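Local atomic coordinates of uncharacterized protein MT2708 (Mycobacterium tuberculosis, PDB entry 2FGG), a protein that is of unknown function but is related to M. tuberculosis Rv1738 and pairs a three-stranded antiparallel sheet with one long helix. Residues A[11-15]-A[27-32]; A[39-45]-A[59-64]. All coordinates share one frame; numbering follows the deposited sequence.

Contact 1. Residues A[11-15]-A[27-32]; sequences CQIDV and KARLSW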
loop_
_atom_site.group_PDB
_atom_site.type_symbol
_atom_site.label_atom_id
_atom_site.label_comp_id
_atom_site.label_asym_id
_atom_site.label_seq_id
_atom_site.Cartn_x
_atom_site.Cartn_y
_atom_site.Cartn_z
ATOM N N CYS A 11 1.039 8.747 11.445
ATOM C CA CYS A 11 0.020 8.353 10.479
ATOM C C CYS A 11 -0.585 7.042 10.900
ATOM O O CYS A 11 -0.060 6.344 11.763
ATOM C CB CYS A 11 0.616 8.140 9.087
ATOM S SG CYS A 11 1.459 9.541 8.428
ATOM N N GLN A 12 -1.698 6.717 10.266
ATOM C CA GLN A 12 -2.195 5.367 10.253
ATOM C C GLN A 12 -2.532 4.994 8.833
ATOM O O GLN A 12 -3.093 5.796 8.084
ATOM C CB GLN A 12 -3.416 5.229 11.143
ATOM C CG GLN A 12 -3.039 5.063 12.586
ATOM C CD GLN A 12 -4.180 4.573 13.406
ATOM O OE1 GLN A 12 -5.250 5.187 13.427
ATOM N NE2 GLN A 12 -3.978 3.450 14.090
ATOM N N ILE A 13 -2.153 3.780 8.462
ATOM C CA ILE A 13 -2.540 3.215 7.194
ATOM C C ILE A 13 -3.654 2.229 7.513
ATOM O O ILE A 13 -3.478 1.336 8.338
ATOM C CB ILE A 13 -1.341 2.539 6.500
ATOM C CG1 ILE A 13 -0.308 3.596 6.106
ATOM C CG2 ILE A 13 -1.779 1.771 5.262
ATOM C CD1 ILE A 13 1.070 3.050 5.944
ATOM N N ASP A 14 -4.806 2.428 6.879
ATOM C CA ASP A 14 -5.990 1.607 7.104
ATOM C C ASP A 14 -6.038 0.469 6.086
ATOM O O ASP A 14 -6.262 0.710 4.901
ATOM C CB ASP A 14 -7.251 2.468 6.985
ATOM C CG ASP A 14 -7.365 3.522 8.093
ATOM O OD1 ASP A 14 -7.119 3.204 9.276
ATOM O OD2 ASP A 14 -7.729 4.674 7.781
ATOM N N VAL A 15 -5.837 -0.765 6.550
ATOM C CA VAL A 15 -5.821 -1.940 5.664
ATOM C C VAL A 15 -7.140 -2.698 5.718
ATOM O O VAL A 15 -7.632 -3.006 6.795
ATOM C CB VAL A 15 -4.671 -2.930 6.003
ATOM C CG1 VAL A 15 -4.595 -4.042 4.957
ATOM C CG2 VAL A 15 -3.347 -2.210 6.094
ATOM N N LYS A 27 -6.470 -3.650 0.390
ATOM C CA LYS A 27 -6.330 -2.241 0.101
ATOM C C LYS A 27 -5.678 -1.579 1.311
ATOM O O LYS A 27 -6.135 -1.776 2.438
ATOM C CB LYS A 27 -7.693 -1.628 -0.197
ATOM C CG LYS A 27 -8.241 -2.026 -1.561
ATOM C CD LYS A 27 -9.666 -1.554 -1.767
ATOM C CE LYS A 27 -10.072 -1.743 -3.203
ATOM N NZ LYS A 27 -11.241 -0.893 -3.531
ATOM N N ALA A 28 -4.587 -0.842 1.074
ATOM C CA ALA A 28 -3.908 -0.053 2.113
ATOM C C ALA A 28 -4.040 1.442 1.813
ATOM O O ALA A 28 -3.431 1.950 0.872
ATOM C CB ALA A 28 -2.454 -0.451 2.222
ATOM N N ARG A 29 -4.843 2.137 2.618
ATOM C CA ARG A 29 -5.155 3.547 2.398
ATOM C C ARG A 29 -4.341 4.467 3.296
ATOM O O ARG A 29 -4.321 4.302 4.505
ATOM C CB ARG A 29 -6.655 3.806 2.596
ATOM C CG ARG A 29 -7.058 5.281 2.462
ATOM C CD ARG A 29 -8.526 5.537 2.785
ATOM N NE ARG A 29 -8.953 4.858 4.008
ATOM C CZ ARG A 29 -10.199 4.854 4.482
ATOM N NH1 ARG A 29 -11.169 5.506 3.845
ATOM N NH2 ARG A 29 -10.473 4.198 5.602
ATOM N N LEU A 30 -3.678 5.439 2.683
ATOM C CA LEU A 30 -2.938 6.469 3.403
ATOM C C LEU A 30 -3.399 7.858 2.947
ATOM O O LEU A 30 -3.495 8.124 1.747
ATOM C CB LEU A 30 -1.428 6.292 3.174
ATOM C CG LEU A 30 -0.448 7.386 3.624
ATOM C CD1 LEU A 30 -0.452 7.583 5.139
ATOM C CD2 LEU A 30 0.948 7.071 3.134
ATOM N N SER A 31 -3.707 8.730 3.903
ATOM C CA SER A 31 -3.962 10.133 3.607
ATOM C C SER A 31 -2.642 10.873 3.643
ATOM O O SER A 31 -1.990 10.933 4.686
ATOM C CB SER A 31 -4.928 10.741 4.619
ATOM O OG SER A 31 -6.261 10.365 4.337
ATOM N N TRP A 32 -2.241 11.423 2.500
ATOM C CA TRP A 32 -0.922 12.054 2.381
ATOM C C TRP A 32 -0.893 13.238 1.418
ATOM O O TRP A 32 -1.365 13.143 0.286
ATOM C CB TRP A 32 0.150 11.026 1.990
ATOM C CG TRP A 32 1.532 11.587 2.052
ATOM C CD1 TRP A 32 2.308 11.974 0.999
ATOM C CD2 TRP A 32 2.293 11.856 3.234
ATOM N NE1 TRP A 32 3.510 12.459 1.451
ATOM C CE2 TRP A 32 3.527 12.400 2.819
ATOM C CE3 TRP A 32 2.051 11.691 4.605
ATOM C CZ2 TRP A 32 4.523 12.780 3.729
ATOM C CZ3 TRP A 32 3.040 12.073 5.509
ATOM C CH2 TRP A 32 4.260 12.608 5.064
HETATM O O HOH W 1 -4.017 7.597 6.646
#
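The antiparallel beta hairpin of strands 14-19 and 24-32 is joined here at its open end, where Asp14 and Arg29 form a hydrogen-bonded pair and Val15 and Ala28 the non-hydrogen-bonded pair beside it. Asp14 N donates to Arg29 O at 3.1 Å; the return bond, Arg29 N to Asp14 O, is 3.0 Å and almost straight (174°). The same two residues also meet through their side chains. Arg29, fully extended as far as CD and then bent at chi3 (46°), brings the edge of its guanidinium to Asp14 CB, with NH2 toward OD2 in a long salt bridge of 3.5 Å. Carboxylate and guanidinium planes stand 71° apart, an oblique single-atom contact and not a two-pronged one. On the face carrying Ala28, Ile13 divides its branches: CG2 rests on Ala28 CB at 3.8 Å, and CG1 lies against Leu30 CD1. Leu30 and Ala28 also touch helix 54-83, through Leu68 and Leu72 and through Leu65. Beyond Ile13 direct pairing gives way to a water that bridges Ser31 N and Gln12 O; its leg to Gln12 O, at 2.5 Å, is unusually short and its exact length doubtful. Further out, Cys11 SG approaches the Trp32 ring obliquely, 4.2 Å from CZ3.

Contact 2. Residues A[39-45]-A[59-64]; sequences GVGLARL and LAIARA
At the edge of the Arg63 guanidinium, near its plane, lie Ala43 CA and Arg44 CD, while one face is covered by Leu59 CD1, one helical turn earlier, 3.6 Å above the plane and over its centre. This flat group closes one flank of a helix-on-sheet packing, in which helix 54-83 runs roughly antiparallel to edge strand 35-43, the short segments 146° apart. Arg63 is extended from CG to NE and reaches along the strand to Leu42, where NH1 donates to the backbone O at 2.8 Å. The bond is bent (141° at the hydrogen), with the acceptor tilted out of the guanidinium plane. Arg44 follows a cis peptide bond, and its CD comes within 3.0 Å of Arg63 NH1, tighter than such a pair should be, so the details of this approach are doubtful. Further toward the strand end, Leu59 CD2 meets Ala43 CB and Leu45 CD2, an apolar patch continued by Pro51 against Leu45. Gly39 and Gly41 have no side chains, which lets the strand backbone come close to the helix: Gly39 CA is 3.4 Å from Ala64 O. Ala60 and Ala64 keep the helix surface low as well, and Ala64 CB lies 3.6 Å from Gly41 N. Gly41 CA makes a CA-H...O contact with Ala60 O at 3.5 Å.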
loop_
_atom_site.group_PDB
_atom_site.type_symbol
_atom_site.label_atom_id
_atom_site.label_comp_id
_atom_site.label_asym_id
_atom_site.label_seq_id
_atom_site.Cartn_x
_atom_site.Cartn_y
_atom_site.Cartn_z
ATOM N N GLY A 39 -2.967 1.578 -1.941
ATOM C CA GLY A 39 -2.223 0.469 -2.512
ATOM C C GLY A 39 -3.142 -0.729 -2.591
ATOM O O GLY A 39 -3.865 -1.021 -1.640
ATOM N N VAL A 40 -3.138 -1.410 -3.732
ATOM C CA VAL A 40 -4.015 -2.555 -3.933
ATOM C C VAL A 40 -3.179 -3.798 -4.198
ATOM O O VAL A 40 -2.273 -3.772 -5.024
ATOM C CB VAL A 40 -5.025 -2.307 -5.079
ATOM C CG1 VAL A 40 -6.143 -3.340 -5.038
ATOM C CG2 VAL A 40 -5.622 -0.911 -4.978
ATOM N N GLY A 41 -3.485 -4.870 -3.471
ATOM C CA GLY A 41 -2.804 -6.152 -3.617
ATOM C C GLY A 41 -3.756 -7.330 -3.758
ATOM O O GLY A 41 -4.811 -7.353 -3.138
ATOM N N LEU A 42 -3.370 -8.313 -4.570
ATOM C CA LEU A 42 -4.216 -9.463 -4.874
ATOM C C LEU A 42 -3.450 -10.772 -4.854
ATOM O O LEU A 42 -2.371 -10.866 -5.426
ATOM C CB LEU A 42 -4.839 -9.293 -6.256
ATOM C CG LEU A 42 -6.059 -8.386 -6.353
ATOM C CD1 LEU A 42 -5.938 -7.461 -7.550
ATOM C CD2 LEU A 42 -7.329 -9.225 -6.428
ATOM N N ALA A 43 -4.026 -11.766 -4.186
ATOM C CA ALA A 43 -3.597 -13.160 -4.247
ATOM C C ALA A 43 -4.892 -13.905 -4.547
ATOM O O ALA A 43 -5.894 -13.533 -3.956
ATOM C CB ALA A 43 -3.051 -13.569 -2.906
ATOM N N ARG A 44 -4.973 -14.937 -5.403
ATOM C CA ARG A 44 -3.962 -15.875 -5.944
ATOM C C ARG A 44 -4.420 -17.247 -5.449
ATOM O O ARG A 44 -5.568 -17.622 -5.685
ATOM C CB ARG A 44 -2.495 -15.579 -5.571
ATOM C CG ARG A 44 -1.641 -15.000 -6.717
ATOM C CD ARG A 44 -0.140 -15.127 -6.448
ATOM N NE ARG A 44 0.481 -16.262 -7.138
ATOM C CZ ARG A 44 0.867 -17.402 -6.556
ATOM N NH1 ARG A 44 0.701 -17.589 -5.248
ATOM N NH2 ARG A 44 1.424 -18.366 -7.289
ATOM N N LEU A 45 -3.522 -17.975 -4.778
ATOM C CA LEU A 45 -3.812 -19.190 -3.979
ATOM C C LEU A 45 -5.194 -19.879 -4.127
ATOM O O LEU A 45 -6.190 -19.350 -3.624
ATOM C CB LEU A 45 -3.554 -18.905 -2.481
ATOM C CG LEU A 45 -2.157 -18.663 -1.873
ATOM C CD1 LEU A 45 -1.253 -19.888 -1.959
ATOM C CD2 LEU A 45 -1.448 -17.457 -2.467
ATOM N N LEU A 59 -0.060 -12.223 1.865
ATOM C CA LEU A 59 0.446 -11.976 0.517
ATOM C C LEU A 59 -0.257 -10.789 -0.136
ATOM O O LEU A 59 0.374 -9.995 -0.831
ATOM C CB LEU A 59 0.307 -13.223 -0.360
ATOM C CG LEU A 59 0.803 -13.172 -1.810
ATOM C CD1 LEU A 59 2.193 -12.570 -1.919
ATOM C CD2 LEU A 59 0.776 -14.562 -2.434
ATOM N N ALA A 60 -1.563 -10.678 0.078
ATOM C CA ALA A 60 -2.319 -9.550 -0.431
ATOM C C ALA A 60 -1.845 -8.266 0.227
ATOM O O ALA A 60 -1.653 -7.267 -0.450
ATOM C CB ALA A 60 -3.789 -9.745 -0.201
ATOM N N ILE A 61 -1.658 -8.289 1.542
ATOM C CA ILE A 61 -1.192 -7.112 2.263
ATOM C C ILE A 61 0.190 -6.704 1.766
ATOM O O ILE A 61 0.442 -5.532 1.518
ATOM C CB ILE A 61 -1.147 -7.341 3.789
ATOM C CG1 ILE A 61 -2.547 -7.611 4.339
ATOM C CG2 ILE A 61 -0.579 -6.129 4.491
ATOM C CD1 ILE A 61 -2.542 -8.072 5.783
ATOM N N ALA A 62 1.081 -7.675 1.607
ATOM C CA ALA A 62 2.416 -7.408 1.102
ATOM C C ALA A 62 2.367 -6.704 -0.258
ATOM O O ALA A 62 3.072 -5.733 -0.481
ATOM C CB ALA A 62 3.227 -8.699 1.033
ATOM N N ARG A 63 1.530 -7.190 -1.162
ATOM C CA ARG A 63 1.394 -6.578 -2.490
ATOM C C ARG A 63 0.741 -5.192 -2.430
ATOM O O ARG A 63 1.118 -4.293 -3.180
ATOM C CB ARG A 63 0.637 -7.507 -3.427
ATOM C CG ARG A 63 1.327 -8.833 -3.588
ATOM C CD ARG A 63 0.586 -9.778 -4.480
ATOM N NE ARG A 63 1.521 -10.749 -5.034
ATOM C CZ ARG A 63 1.205 -11.981 -5.401
ATOM N NH1 ARG A 63 -0.036 -12.414 -5.272
ATOM N NH2 ARG A 63 2.141 -12.784 -5.886
ATOM N N ALA A 64 -0.218 -5.024 -1.525
ATOM C CA ALA A 64 -0.828 -3.729 -1.294
ATOM C C ALA A 64 0.191 -2.706 -0.800
ATOM O O ALA A 64 0.201 -1.581 -1.260
ATOM C CB ALA A 64 -1.979 -3.850 -0.329
#

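In the fold
Contact 1 and contact 2 follow one another along the chain, the first closing before the second opens, and their centres lie about 15 Å apart. Contact 1 pairs the first two strands of the three-stranded antiparallel sheet; contact 2 sets its third strand, 35-43, against helix 54-83. Central strand 24-32 connects them: Ala28 N probably hydrogen-bonds to Gly39 O, at 2.8 Å. Helix 54-83 is shared too, since Ala28 N packs near Ala64 CB and Val15 CG1 near Ile61 CG1. Pairing within the sheet and packing of the sheet on the helix thus tie the sheet and one part of the long helix together, all within the Rv2632c-like region.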